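Proline dehydrogenase (Bradyrhizobium japonicum USDA 110, PDB 3HAZ) probably oxidises L-proline to L-glutamate in two steps, using an FAD-dependent proline dehydrogenase centre and an NAD+-dependent 1-pyrroline-5-carboxylate dehydrogenase centre. Local coordinates at residues Arg619-Gln624 against His972-Phe977; Glu283-Glu288 against Gln356-Asp361; Val519-Arg524 against Lys602-Ala607; Val920-Arg923 against Ser927-Ala930. All blocks are in the same frame, centred on the assembly; numbering follows the deposited sequence.

Interaction 1: residues Arg619-Gln624 against His972-Phe977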
loop_
_atom_site.group_PDB
_atom_site.type_symbol
_atom_site.label_atom_id
_atom_site.label_comp_id
_atom_site.label_asym_id
_atom_site.label_seq_id
_atom_site.Cartn_x
_atom_site.Cartn_y
_atom_site.Cartn_z
ATOM N N ARG A 619 -14.018 20.945 -21.831
ATOM C CA ARG A 619 -13.141 19.943 -21.234
ATOM C C ARG A 619 -13.634 19.516 -19.857
ATOM O O ARG A 619 -13.572 18.347 -19.505
ATOM C CB ARG A 619 -11.698 20.447 -21.164
ATOM C CG ARG A 619 -11.095 20.760 -22.524
ATOM C CD ARG A 619 -9.575 20.789 -22.492
ATOM N NE ARG A 619 -9.033 21.083 -23.818
ATOM C CZ ARG A 619 -8.685 22.299 -24.229
ATOM N NH1 ARG A 619 -8.806 23.335 -23.409
ATOM N NH2 ARG A 619 -8.214 22.476 -25.456
ATOM N N TYR A 620 -14.141 20.469 -19.088
ATOM C CA TYR A 620 -14.637 20.181 -17.752
ATOM C C TYR A 620 -15.921 19.344 -17.779
ATOM O O TYR A 620 -16.038 18.349 -17.060
ATOM C CB TYR A 620 -14.863 21.473 -16.963
ATOM C CG TYR A 620 -15.425 21.220 -15.582
ATOM C CD1 TYR A 620 -14.627 20.698 -14.569
ATOM C CD2 TYR A 620 -16.756 21.477 -15.300
ATOM C CE1 TYR A 620 -15.147 20.456 -13.300
ATOM C CE2 TYR A 620 -17.282 21.236 -14.041
ATOM C CZ TYR A 620 -16.474 20.726 -13.049
ATOM O OH TYR A 620 -17.012 20.487 -11.807
ATOM N N TYR A 621 -16.886 19.740 -18.603
ATOM C CA TYR A 621 -18.089 18.924 -18.734
ATOM C C TYR A 621 -17.768 17.552 -19.337
ATOM O O TYR A 621 -18.400 16.546 -18.996
ATOM C CB TYR A 621 -19.186 19.649 -19.524
ATOM C CG TYR A 621 -19.728 20.859 -18.795
ATOM C CD1 TYR A 621 -19.775 20.887 -17.405
ATOM C CD2 TYR A 621 -20.201 21.965 -19.493
ATOM C CE1 TYR A 621 -20.260 21.994 -16.726
ATOM C CE2 TYR A 621 -20.693 23.074 -18.824
ATOM C CZ TYR A 621 -20.718 23.083 -17.440
ATOM O OH TYR A 621 -21.204 24.181 -16.766
ATOM N N ALA A 622 -16.777 17.499 -20.222
ATOM C CA ALA A 622 -16.383 16.204 -20.768
ATOM C C ALA A 622 -15.865 15.326 -19.637
ATOM O O ALA A 622 -16.216 14.150 -19.539
ATOM C CB ALA A 622 -15.334 16.360 -21.862
ATOM N N ALA A 623 -15.047 15.914 -18.765
ATOM C CA ALA A 623 -14.428 15.172 -17.670
ATOM C C ALA A 623 -15.448 14.733 -16.622
ATOM O O ALA A 623 -15.423 13.593 -16.169
ATOM C CB ALA A 623 -13.309 16.002 -17.021
ATOM N N GLN A 624 -16.326 15.648 -16.216
ATOM C CA GLN A 624 -17.390 15.313 -15.273
ATOM C C GLN A 624 -18.363 14.338 -15.932
ATOM O O GLN A 624 -18.917 13.456 -15.279
ATOM C CB GLN A 624 -18.143 16.568 -14.809
ATOM C CG GLN A 624 -17.299 17.567 -14.014
ATOM C CD GLN A 624 -16.672 16.958 -12.770
ATOM O OE1 GLN A 624 -15.449 16.915 -12.634
ATOM N NE2 GLN A 624 -17.506 16.482 -11.857
ATOM N N HIS A 972 -22.058 19.728 -9.568
ATOM C CA HIS A 972 -23.468 19.368 -9.409
ATOM C C HIS A 972 -24.317 19.741 -10.619
ATOM O O HIS A 972 -25.537 19.609 -10.588
ATOM C CB HIS A 972 -24.055 20.016 -8.152
ATOM C CG HIS A 972 -23.334 19.644 -6.898
ATOM N ND1 HIS A 972 -23.536 18.443 -6.255
ATOM C CD2 HIS A 972 -22.402 20.308 -6.175
ATOM C CE1 HIS A 972 -22.759 18.383 -5.188
ATOM N NE2 HIS A 972 -22.061 19.501 -5.118
ATOM N N TYR A 973 -23.664 20.194 -11.684
ATOM C CA TYR A 973 -24.368 20.742 -12.845
ATOM C C TYR A 973 -24.983 19.687 -13.768
ATOM O O TYR A 973 -26.173 19.753 -14.094
ATOM C CB TYR A 973 -23.409 21.618 -13.646
ATOM C CG TYR A 973 -24.057 22.588 -14.611
ATOM C CD1 TYR A 973 -24.872 23.620 -14.153
ATOM C CD2 TYR A 973 -23.814 22.498 -15.978
ATOM C CE1 TYR A 973 -25.444 24.527 -15.035
ATOM C CE2 TYR A 973 -24.379 23.397 -16.866
ATOM C CZ TYR A 973 -25.192 24.406 -16.390
ATOM O OH TYR A 973 -25.747 25.295 -17.275
ATOM N N LEU A 974 -24.169 18.728 -14.199
ATOM C CA LEU A 974 -24.585 17.778 -15.226
ATOM C C LEU A 974 -25.773 16.913 -14.812
ATOM O O LEU A 974 -26.654 16.631 -15.625
ATOM C CB LEU A 974 -23.410 16.896 -15.662
ATOM C CG LEU A 974 -22.296 17.626 -16.426
ATOM C CD1 LEU A 974 -21.269 16.652 -16.985
ATOM C CD2 LEU A 974 -22.874 18.485 -17.539
ATOM N N ALA A 975 -25.789 16.495 -13.551
ATOM C CA ALA A 975 -26.831 15.613 -13.040
ATOM C C ALA A 975 -28.222 16.188 -13.274
ATOM O O ALA A 975 -29.167 15.447 -13.531
ATOM C CB ALA A 975 -26.616 15.335 -11.553
ATOM N N ARG A 976 -28.344 17.507 -13.169
ATOM C CA ARG A 976 -29.630 18.170 -13.374
ATOM C C ARG A 976 -30.182 17.979 -14.792
ATOM O O ARG A 976 -31.395 18.058 -15.004
ATOM C CB ARG A 976 -29.517 19.659 -13.056
ATOM C CG ARG A 976 -30.849 20.341 -12.835
ATOM C CD ARG A 976 -31.430 19.964 -11.484
ATOM N NE ARG A 976 -32.673 20.687 -11.243
ATOM C CZ ARG A 976 -33.883 20.173 -11.439
ATOM N NH1 ARG A 976 -34.015 18.925 -11.865
ATOM N NH2 ARG A 976 -34.960 20.903 -11.200
ATOM N N PHE A 977 -29.296 17.729 -15.758
ATOM C CA PHE A 977 -29.712 17.550 -17.152
ATOM C C PHE A 977 -30.126 16.114 -17.449
ATOM O O PHE A 977 -30.536 15.795 -18.570
ATOM C CB PHE A 977 -28.595 17.952 -18.118
ATOM C CG PHE A 977 -28.270 19.422 -18.105
ATOM C CD1 PHE A 977 -27.410 19.950 -17.150
ATOM C CD2 PHE A 977 -28.806 20.270 -19.058
ATOM C CE1 PHE A 977 -27.094 21.306 -17.143
ATOM C CE2 PHE A 977 -28.499 21.625 -19.060
ATOM C CZ PHE A 977 -27.639 22.143 -18.098
#

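Interaction 2: residues Glu283-Glu288 against Gln356-Asp361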
loop_
_atom_site.group_PDB
_atom_site.type_symbol
_atom_site.label_atom_id
_atom_site.label_comp_id
_atom_site.label_asym_id
_atom_site.label_seq_id
_atom_site.Cartn_x
_atom_site.Cartn_y
_atom_site.Cartn_z
ATOM N N GLU A 283 7.310 43.815 -11.680
ATOM C CA GLU A 283 6.811 42.530 -12.183
ATOM C C GLU A 283 7.355 42.204 -13.570
ATOM O O GLU A 283 7.717 43.099 -14.341
ATOM C CB GLU A 283 5.280 42.502 -12.201
ATOM C CG GLU A 283 4.628 42.742 -10.851
ATOM C CD GLU A 283 4.496 44.225 -10.505
ATOM O OE1 GLU A 283 5.044 45.079 -11.233
ATOM O OE2 GLU A 283 3.836 44.538 -9.499
ATOM N N ALA A 284 7.384 40.917 -13.890
ATOM C CA ALA A 284 7.916 40.452 -15.165
ATOM C C ALA A 284 7.164 41.016 -16.365
ATOM O O ALA A 284 7.763 41.249 -17.416
ATOM C CB ALA A 284 7.931 38.921 -15.215
ATOM N N ASP A 285 5.858 41.232 -16.222
ATOM C CA ASP A 285 5.078 41.727 -17.350
ATOM C C ASP A 285 5.339 43.208 -17.623
ATOM O O ASP A 285 4.882 43.752 -18.628
ATOM C CB ASP A 285 3.574 41.414 -17.213
ATOM C CG ASP A 285 2.909 42.151 -16.061
ATOM O OD1 ASP A 285 3.575 42.960 -15.384
ATOM O OD2 ASP A 285 1.704 41.908 -15.833
ATOM N N ARG A 286 6.099 43.847 -16.739
ATOM C CA ARG A 286 6.490 45.241 -16.937
ATOM C C ARG A 286 7.954 45.400 -17.366
ATOM O O ARG A 286 8.414 46.518 -17.599
ATOM C CB ARG A 286 6.227 46.049 -15.657
ATOM C CG ARG A 286 4.741 46.313 -15.383
ATOM C CD ARG A 286 4.529 46.798 -13.958
ATOM N NE ARG A 286 3.342 47.642 -13.821
ATOM C CZ ARG A 286 2.803 47.979 -12.653
ATOM N NH1 ARG A 286 3.339 47.528 -11.520
ATOM N NH2 ARG A 286 1.727 48.761 -12.611
ATOM N N LEU A 287 8.687 44.292 -17.468
ATOM C CA LEU A 287 10.110 44.361 -17.808
ATOM C C LEU A 287 10.379 45.107 -19.125
ATOM O O LEU A 287 11.150 46.065 -19.167
ATOM C CB LEU A 287 10.725 42.964 -17.877
ATOM C CG LEU A 287 12.217 42.955 -18.234
ATOM C CD1 LEU A 287 13.002 43.870 -17.306
ATOM C CD2 LEU A 287 12.789 41.547 -18.219
ATOM N N GLU A 288 9.753 44.643 -20.196
ATOM C CA GLU A 288 9.950 45.223 -21.522
ATOM C C GLU A 288 9.576 46.699 -21.570
ATOM O O GLU A 288 10.296 47.513 -22.143
ATOM C CB GLU A 288 9.126 44.458 -22.559
ATOM C CG GLU A 288 9.626 43.063 -22.857
ATOM C CD GLU A 288 8.895 42.425 -24.027
ATOM O OE1 GLU A 288 7.985 43.080 -24.585
ATOM O OE2 GLU A 288 9.232 41.274 -24.391
ATOM N N GLN A 356 0.039 31.119 -13.869
ATOM C CA GLN A 356 -1.012 30.109 -13.756
ATOM C C GLN A 356 -2.377 30.675 -14.132
ATOM O O GLN A 356 -3.088 30.084 -14.937
ATOM C CB GLN A 356 -1.042 29.511 -12.345
ATOM C CG GLN A 356 0.236 28.744 -12.014
ATOM C CD GLN A 356 0.203 28.090 -10.656
ATOM O OE1 GLN A 356 -0.735 28.280 -9.885
ATOM N NE2 GLN A 356 1.237 27.306 -10.354
ATOM N N GLU A 357 -2.734 31.822 -13.559
ATOM C CA GLU A 357 -4.005 32.464 -13.872
ATOM C C GLU A 357 -4.112 32.762 -15.363
ATOM O O GLU A 357 -5.170 32.606 -15.960
ATOM C CB GLU A 357 -4.148 33.777 -13.090
ATOM C CG GLU A 357 -4.360 33.611 -11.596
ATOM C CD GLU A 357 -4.337 34.949 -10.861
ATOM O OE1 GLU A 357 -3.653 35.882 -11.336
ATOM O OE2 GLU A 357 -5.000 35.068 -9.809
ATOM N N ARG A 358 -3.003 33.198 -15.952
ATOM C CA ARG A 358 -2.992 33.662 -17.337
ATOM C C ARG A 358 -2.763 32.534 -18.332
ATOM O O ARG A 358 -2.698 32.770 -19.540
ATOM C CB ARG A 358 -1.932 34.751 -17.514
ATOM C CG ARG A 358 -2.305 36.064 -16.813
ATOM C CD ARG A 358 -1.110 36.991 -16.623
ATOM N NE ARG A 358 -1.424 38.083 -15.700
ATOM C CZ ARG A 358 -0.673 39.171 -15.541
ATOM N NH1 ARG A 358 0.444 39.319 -16.242
ATOM N NH2 ARG A 358 -1.041 40.113 -14.677
ATOM N N GLY A 359 -2.641 31.314 -17.821
ATOM C CA GLY A 359 -2.440 30.142 -18.661
ATOM C C GLY A 359 -1.276 30.298 -19.618
ATOM O O GLY A 359 -1.403 30.020 -20.811
ATOM N N LEU A 360 -0.141 30.763 -19.099
ATOM C CA LEU A 360 1.042 30.996 -19.924
ATOM C C LEU A 360 1.737 29.683 -20.255
ATOM O O LEU A 360 1.474 28.659 -19.622
ATOM C CB LEU A 360 2.020 31.944 -19.213
ATOM C CG LEU A 360 1.438 33.310 -18.863
ATOM C CD1 LEU A 360 2.548 34.277 -18.460
ATOM C CD2 LEU A 360 0.637 33.866 -20.044
ATOM N N ASP A 361 2.637 29.710 -21.233
ATOM C CA ASP A 361 3.331 28.483 -21.622
ATOM C C ASP A 361 4.496 28.135 -20.691
ATOM O O ASP A 361 5.215 27.167 -20.921
ATOM C CB ASP A 361 3.771 28.520 -23.093
ATOM C CG ASP A 361 4.873 29.528 -23.361
ATOM O OD1 ASP A 361 5.488 30.030 -22.397
ATOM O OD2 ASP A 361 5.126 29.816 -24.551
#

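Interaction 3: residues Val519-Arg524 against Lys602-Ala607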
loop_
_atom_site.group_PDB
_atom_site.type_symbol
_atom_site.label_atom_id
_atom_site.label_comp_id
_atom_site.label_asym_id
_atom_site.label_seq_id
_atom_site.Cartn_x
_atom_site.Cartn_y
_atom_site.Cartn_z
ATOM N N VAL A 519 -2.340 34.362 -23.019
ATOM C CA VAL A 519 -1.296 35.149 -23.660
ATOM C C VAL A 519 -0.777 36.169 -22.658
ATOM O O VAL A 519 -1.564 36.774 -21.932
ATOM C CB VAL A 519 -1.845 35.886 -24.915
ATOM C CG1 VAL A 519 -0.773 36.757 -25.555
ATOM C CG2 VAL A 519 -2.407 34.879 -25.930
ATOM N N GLU A 520 0.540 36.346 -22.603
ATOM C CA GLU A 520 1.130 37.393 -21.773
ATOM C C GLU A 520 1.234 38.693 -22.563
ATOM O O GLU A 520 2.068 38.816 -23.466
ATOM C CB GLU A 520 2.506 36.979 -21.247
ATOM C CG GLU A 520 3.185 38.055 -20.398
ATOM C CD GLU A 520 2.267 38.609 -19.317
ATOM O OE1 GLU A 520 1.982 37.873 -18.349
ATOM O OE2 GLU A 520 1.833 39.783 -19.432
ATOM N N PHE A 521 0.379 39.656 -22.221
ATOM C CA PHE A 521 0.333 40.933 -22.919
ATOM C C PHE A 521 1.627 41.721 -22.692
ATOM O O PHE A 521 1.966 42.614 -23.471
ATOM C CB PHE A 521 -0.870 41.752 -22.444
ATOM C CG PHE A 521 -2.190 41.289 -23.003
ATOM C CD1 PHE A 521 -2.335 40.014 -23.520
ATOM C CD2 PHE A 521 -3.294 42.122 -22.976
ATOM C CE1 PHE A 521 -3.549 39.587 -24.022
ATOM C CE2 PHE A 521 -4.510 41.701 -23.475
ATOM C CZ PHE A 521 -4.639 40.431 -23.998
ATOM N N GLY A 522 2.346 41.377 -21.625
ATOM C CA GLY A 522 3.586 42.051 -21.282
ATOM C C GLY A 522 4.784 41.541 -22.062
ATOM O O GLY A 522 5.909 41.986 -21.839
ATOM N N ALA A 523 4.542 40.588 -22.960
ATOM C CA ALA A 523 5.567 40.098 -23.874
ATOM C C ALA A 523 5.205 40.576 -25.270
ATOM O O ALA A 523 4.309 40.019 -25.905
ATOM C CB ALA A 523 5.634 38.575 -23.836
ATOM N N ARG A 524 5.901 41.601 -25.753
ATOM C CA ARG A 524 5.480 42.289 -26.977
ATOM C C ARG A 524 5.352 41.371 -28.196
ATOM O O ARG A 524 4.506 41.598 -29.062
ATOM C CB ARG A 524 6.382 43.491 -27.285
ATOM C CG ARG A 524 7.763 43.149 -27.820
ATOM C CD ARG A 524 8.576 44.414 -28.131
ATOM N NE ARG A 524 9.463 44.808 -27.035
ATOM C CZ ARG A 524 9.496 46.015 -26.470
ATOM N NH1 ARG A 524 8.688 46.982 -26.883
ATOM N NH2 ARG A 524 10.354 46.261 -25.487
ATOM N N LYS A 602 -16.297 43.336 -27.170
ATOM C CA LYS A 602 -15.419 43.058 -26.040
ATOM C C LYS A 602 -13.983 43.502 -26.297
ATOM O O LYS A 602 -13.481 43.378 -27.415
ATOM C CB LYS A 602 -15.442 41.567 -25.706
ATOM C CG LYS A 602 -16.803 41.060 -25.261
ATOM C CD LYS A 602 -16.648 39.789 -24.452
ATOM C CE LYS A 602 -17.853 39.538 -23.568
ATOM N NZ LYS A 602 -17.561 38.455 -22.570
ATOM N N THR A 603 -13.326 44.015 -25.258
ATOM C CA THR A 603 -11.896 44.315 -25.328
ATOM C C THR A 603 -11.101 43.017 -25.498
ATOM O O THR A 603 -11.635 41.926 -25.299
ATOM C CB THR A 603 -11.390 45.089 -24.077
ATOM O OG1 THR A 603 -11.866 44.454 -22.885
ATOM C CG2 THR A 603 -11.888 46.522 -24.096
ATOM N N LEU A 604 -9.829 43.137 -25.867
ATOM C CA LEU A 604 -9.029 41.966 -26.207
ATOM C C LEU A 604 -8.913 40.958 -25.064
ATOM O O LEU A 604 -9.041 39.758 -25.282
ATOM C CB LEU A 604 -7.641 42.370 -26.707
ATOM C CG LEU A 604 -6.742 41.215 -27.159
ATOM C CD1 LEU A 604 -7.403 40.400 -28.251
ATOM C CD2 LEU A 604 -5.394 41.746 -27.630
ATOM N N ASP A 605 -8.680 41.439 -23.849
ATOM C CA ASP A 605 -8.513 40.529 -22.723
ATOM C C ASP A 605 -9.815 39.839 -22.328
ATOM O O ASP A 605 -9.801 38.689 -21.886
ATOM C CB ASP A 605 -7.907 41.240 -21.512
ATOM C CG ASP A 605 -7.445 40.265 -20.451
ATOM O OD1 ASP A 605 -6.735 39.298 -20.808
ATOM O OD2 ASP A 605 -7.798 40.456 -19.267
ATOM N N ASP A 606 -10.936 40.538 -22.489
ATOM C CA ASP A 606 -12.245 39.953 -22.197
ATOM C C ASP A 606 -12.611 38.894 -23.222
ATOM O O ASP A 606 -13.204 37.873 -22.885
ATOM C CB ASP A 606 -13.330 41.026 -22.160
ATOM C CG ASP A 606 -13.292 41.844 -20.891
ATOM O OD1 ASP A 606 -12.810 41.325 -19.860
ATOM O OD2 ASP A 606 -13.746 43.003 -20.923
ATOM N N ALA A 607 -12.252 39.144 -24.476
ATOM C CA ALA A 607 -12.524 38.194 -25.546
ATOM C C ALA A 607 -11.685 36.931 -25.357
ATOM O O ALA A 607 -12.212 35.825 -25.353
ATOM C CB ALA A 607 -12.256 38.829 -26.907
#

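Interaction 4: residues Val920-Arg923 against Ser927-Ala930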
loop_
_atom_site.group_PDB
_atom_site.type_symbol
_atom_site.label_atom_id
_atom_site.label_comp_id
_atom_site.label_asym_id
_atom_site.label_seq_id
_atom_site.Cartn_x
_atom_site.Cartn_y
_atom_site.Cartn_z
ATOM N N VAL A 920 -15.532 40.774 -0.257
ATOM C CA VAL A 920 -15.141 41.168 1.094
ATOM C C VAL A 920 -13.657 41.510 1.128
ATOM O O VAL A 920 -12.813 40.682 0.787
ATOM C CB VAL A 920 -15.395 40.059 2.143
ATOM C CG1 VAL A 920 -15.018 40.556 3.548
ATOM C CG2 VAL A 920 -16.838 39.596 2.109
ATOM N N HIS A 921 -13.348 42.738 1.534
ATOM C CA HIS A 921 -11.967 43.178 1.678
ATOM C C HIS A 921 -11.678 43.488 3.135
ATOM O O HIS A 921 -12.235 44.432 3.699
ATOM C CB HIS A 921 -11.689 44.409 0.817
ATOM C CG HIS A 921 -11.010 44.099 -0.477
ATOM N ND1 HIS A 921 -11.692 43.648 -1.588
ATOM C CD2 HIS A 921 -9.706 44.160 -0.836
ATOM C CE1 HIS A 921 -10.839 43.456 -2.579
ATOM N NE2 HIS A 921 -9.629 43.767 -2.150
ATOM N N SER A 922 -10.805 42.687 3.734
ATOM C CA SER A 922 -10.510 42.794 5.150
ATOM C C SER A 922 -9.325 41.934 5.516
ATOM O O SER A 922 -9.116 40.870 4.933
ATOM C CB SER A 922 -11.708 42.361 5.987
ATOM O OG SER A 922 -11.384 42.361 7.373
ATOM N N ARG A 923 -8.557 42.407 6.492
ATOM C CA ARG A 923 -7.450 41.651 7.051
ATOM C C ARG A 923 -7.994 40.684 8.102
ATOM O O ARG A 923 -7.358 39.686 8.433
ATOM C CB ARG A 923 -6.439 42.619 7.693
ATOM C CG ARG A 923 -5.043 42.052 7.921
ATOM C CD ARG A 923 -4.043 43.186 8.165
ATOM N NE ARG A 923 -4.163 43.739 9.509
ATOM C CZ ARG A 923 -3.865 44.990 9.838
ATOM N NH1 ARG A 923 -4.010 45.390 11.090
ATOM N NH2 ARG A 923 -3.433 45.848 8.921
ATOM N N SER A 927 -13.986 38.720 10.917
ATOM C CA SER A 927 -14.972 39.543 10.221
ATOM C C SER A 927 -15.392 38.871 8.913
ATOM O O SER A 927 -16.577 38.751 8.618
ATOM C CB SER A 927 -14.410 40.940 9.929
ATOM O OG SER A 927 -14.175 41.663 11.117
ATOM N N ILE A 928 -14.405 38.448 8.133
ATOM C CA ILE A 928 -14.651 37.721 6.895
ATOM C C ILE A 928 -15.537 36.509 7.151
ATOM O O ILE A 928 -16.503 36.258 6.423
ATOM C CB ILE A 928 -13.325 37.249 6.270
ATOM C CG1 ILE A 928 -12.500 38.456 5.815
ATOM C CG2 ILE A 928 -13.577 36.275 5.111
ATOM C CD1 ILE A 928 -11.010 38.164 5.704
ATOM N N GLU A 929 -15.217 35.760 8.199
ATOM C CA GLU A 929 -15.952 34.539 8.481
ATOM C C GLU A 929 -17.365 34.816 8.984
ATOM O O GLU A 929 -18.282 34.072 8.667
ATOM C CB GLU A 929 -15.163 33.624 9.425
ATOM C CG GLU A 929 -13.981 32.966 8.723
ATOM C CD GLU A 929 -12.917 32.454 9.678
ATOM O OE1 GLU A 929 -13.199 32.362 10.891
ATOM O OE2 GLU A 929 -11.799 32.142 9.206
ATOM N N ALA A 930 -17.543 35.890 9.748
ATOM C CA ALA A 930 -18.881 36.280 10.196
ATOM C C ALA A 930 -19.762 36.685 9.014
ATOM O O ALA A 930 -20.947 36.353 8.965
ATOM C CB ALA A 930 -18.808 37.400 11.216
#

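Interaction 1: residues Arg619-Gln624 against His972-Phe977
The phenol rings of Y621 and Y973 lie almost parallel, their planes 14° apart, yet they are slid so far past each other that they barely overlap and their centroids stand 5.3 Å apart. The touching is done by the outer end of Y621: CZ comes to 3.5 Å from Y973 CD2, and OH sits beside the CD2-CE2 bond, 3.2 Å from Y973 CD2. This hydroxyl is fixed by a hydrogen bond with the backbone N of G969, a few residues ahead of the 972-977 segment. A phenylalanine in place of Y621, without that oxygen, would probably leave the amide of G969 without its mate and open a gap beside Y973.

Both segments belong to the aldehyde dehydrogenase part of the chain. Helix 604-629 is packed here against the turn that leads into strand 978-986, and the side chain of Y973 lies about 6 Å from that of E760, a predicted active-site residue.

The aliphatic part of the contact is made by the fork of L974. With chi2 at -172°, CD1 runs straight on from CA and reaches the helix backbone, 3.5 Å from Y621 O, while also meeting Q624 CB at 3.8 Å. CD2 turns instead to the near end of the Y621 ring, 3.9 Å from Y621 CD1. The CG of Q624 lies over one face of the Y620 ring, offset toward its rim. Helix 664-675 borders the same cluster, with T671 against Y621 and A672 against both Y973 and L974.

Interaction 2: residues Glu283-Glu288 against Gln356-Asp361
In the proline dehydrogenase barrel, the turn that leads from strand 276-279 into helix 287-298 is tied to the end of helix 348-357 by a salt bridge between D285 and R358. R358 NH1 donates to D285 OD2 at 2.9 Å, with an N-H...O angle of 167°. The oxygen lies in the guanidinium plane but is met on its anti side, with the donor 27° out of the carboxylate plane. Since R358 NH2 stays 3.5 Å from D285 OD2, the pairing rests on a single N-H rather than a bidentate grip.

The arginine gets there by an extended chain from CG to NE, crossing the aspartate at about a right angle. Each end has a second partner: R354 NH2, from helix 348-357 itself, also pairs with D285 OD2, and R358 NH1 also pairs with E520 OE1, which makes a small surface network of alternating charges. A methionine in place of R358, shorter and without the guanidinium, would probably leave E520 without this mate and D285 with one arginine fewer.

Directly after R358 the backbone of G359 takes a positive phi of 53°, with two bonds back into the last turn, and so closes helix 348-357 in a Schellman motif.

Interaction 3: residues Val519-Arg524 against Lys602-Ala607
E520 OE2 accepts the amide of G522 at 2.8 Å through its anti lone pair, bracing the type I beta turn from E520 to A523 that carries F521 toward L604 and D605. The backbone closes the same turn with a bond from A523 N to E520 O at 3.1 Å. The other carboxylate oxygen of E520 forms a salt bridge with R358, so the two oxygens divide their work between holding the turn and gripping the proline dehydrogenase part of the chain. A523 then takes the N-cap position of helix 524-536.

Across the contact, F521 meets the first turn of helix 604-629. With CG anti to the carbonyl carbon (chi1 -76°) the ring extends toward the helix, and its far end makes the approach. CZ lies 3.9 Å from L604 CG, and CE2 lies 4.0 Å from D605 CB. L530 of helix 524-536 touches both F521 and L604, while I593 and Q597 pack on L604 from helix 589-598, so the leucine is buried among three helices. D605 is exposed, and its OD2 makes a long, weak ion pair with R788 NH1. One residue on, D606 forms a salt bridge with R793, the neighbour of the predicted active-site cysteine C794. D605 OD1 stands 4.0 Å from F521 CZ, with the carboxylate turned 75° from the ring plane.

Interaction 4: residues Val920-Arg923 against Ser927-Ala930
I928 is the tight part of this contact, wedged from helix 925-934 against V920 and S922. Its CG1 touches two side chains at once, lying 4.0 Å from V920 CG1 and 4.0 Å from S922 CB. The chain then runs on past S922, where CD1 comes to 3.4 Å from S922 O, so the methyl rests against a backbone carbonyl. This reach follows from the torsions: CG1 is anti to the carbonyl carbon (chi1 -66°), and chi2 of 157° keeps the branch extended.

The strand and the helix are the first two elements of a beta-alpha-beta unit completed by strand 939-942, in the aldehyde dehydrogenase part of the chain. The hydroxyl of S922 does its polar work at the strand end, hydrogen-bonded to D770 OD2 and to the backbone N of I924.

Toward S927 the fit is looser, since S922 OG comes no nearer than 4.2 Å to S927 CB. The two residues that follow I928, E929 and A930, are exposed. E929 forms a salt bridge with R144 in helix 140-149, while R923, its CB directed away from the helix, pairs through NE with E110 in helix 106-115.

Interactions 1 and 4 are buried and mainly apolar, interaction 3 is partly buried, and interaction 2 is a surface salt bridge. Interactions 1 and 3 use the same helix, 604-629, at points whose nearest atoms are about 13 Å apart: an aromatic pair with a leucine in one, a lone phenylalanine against the first turn in the other. Interactions 2 and 3 touch directly, through E520 with R358 and E288 with R524, so charge joins the proline dehydrogenase barrel to the connecting segment whose phenylalanine packs on the aldehyde dehydrogenase part. Interaction 4 stands apart, about 12 Å from the nearest atoms of interaction 2, and joins sequence neighbours rather than distant elements.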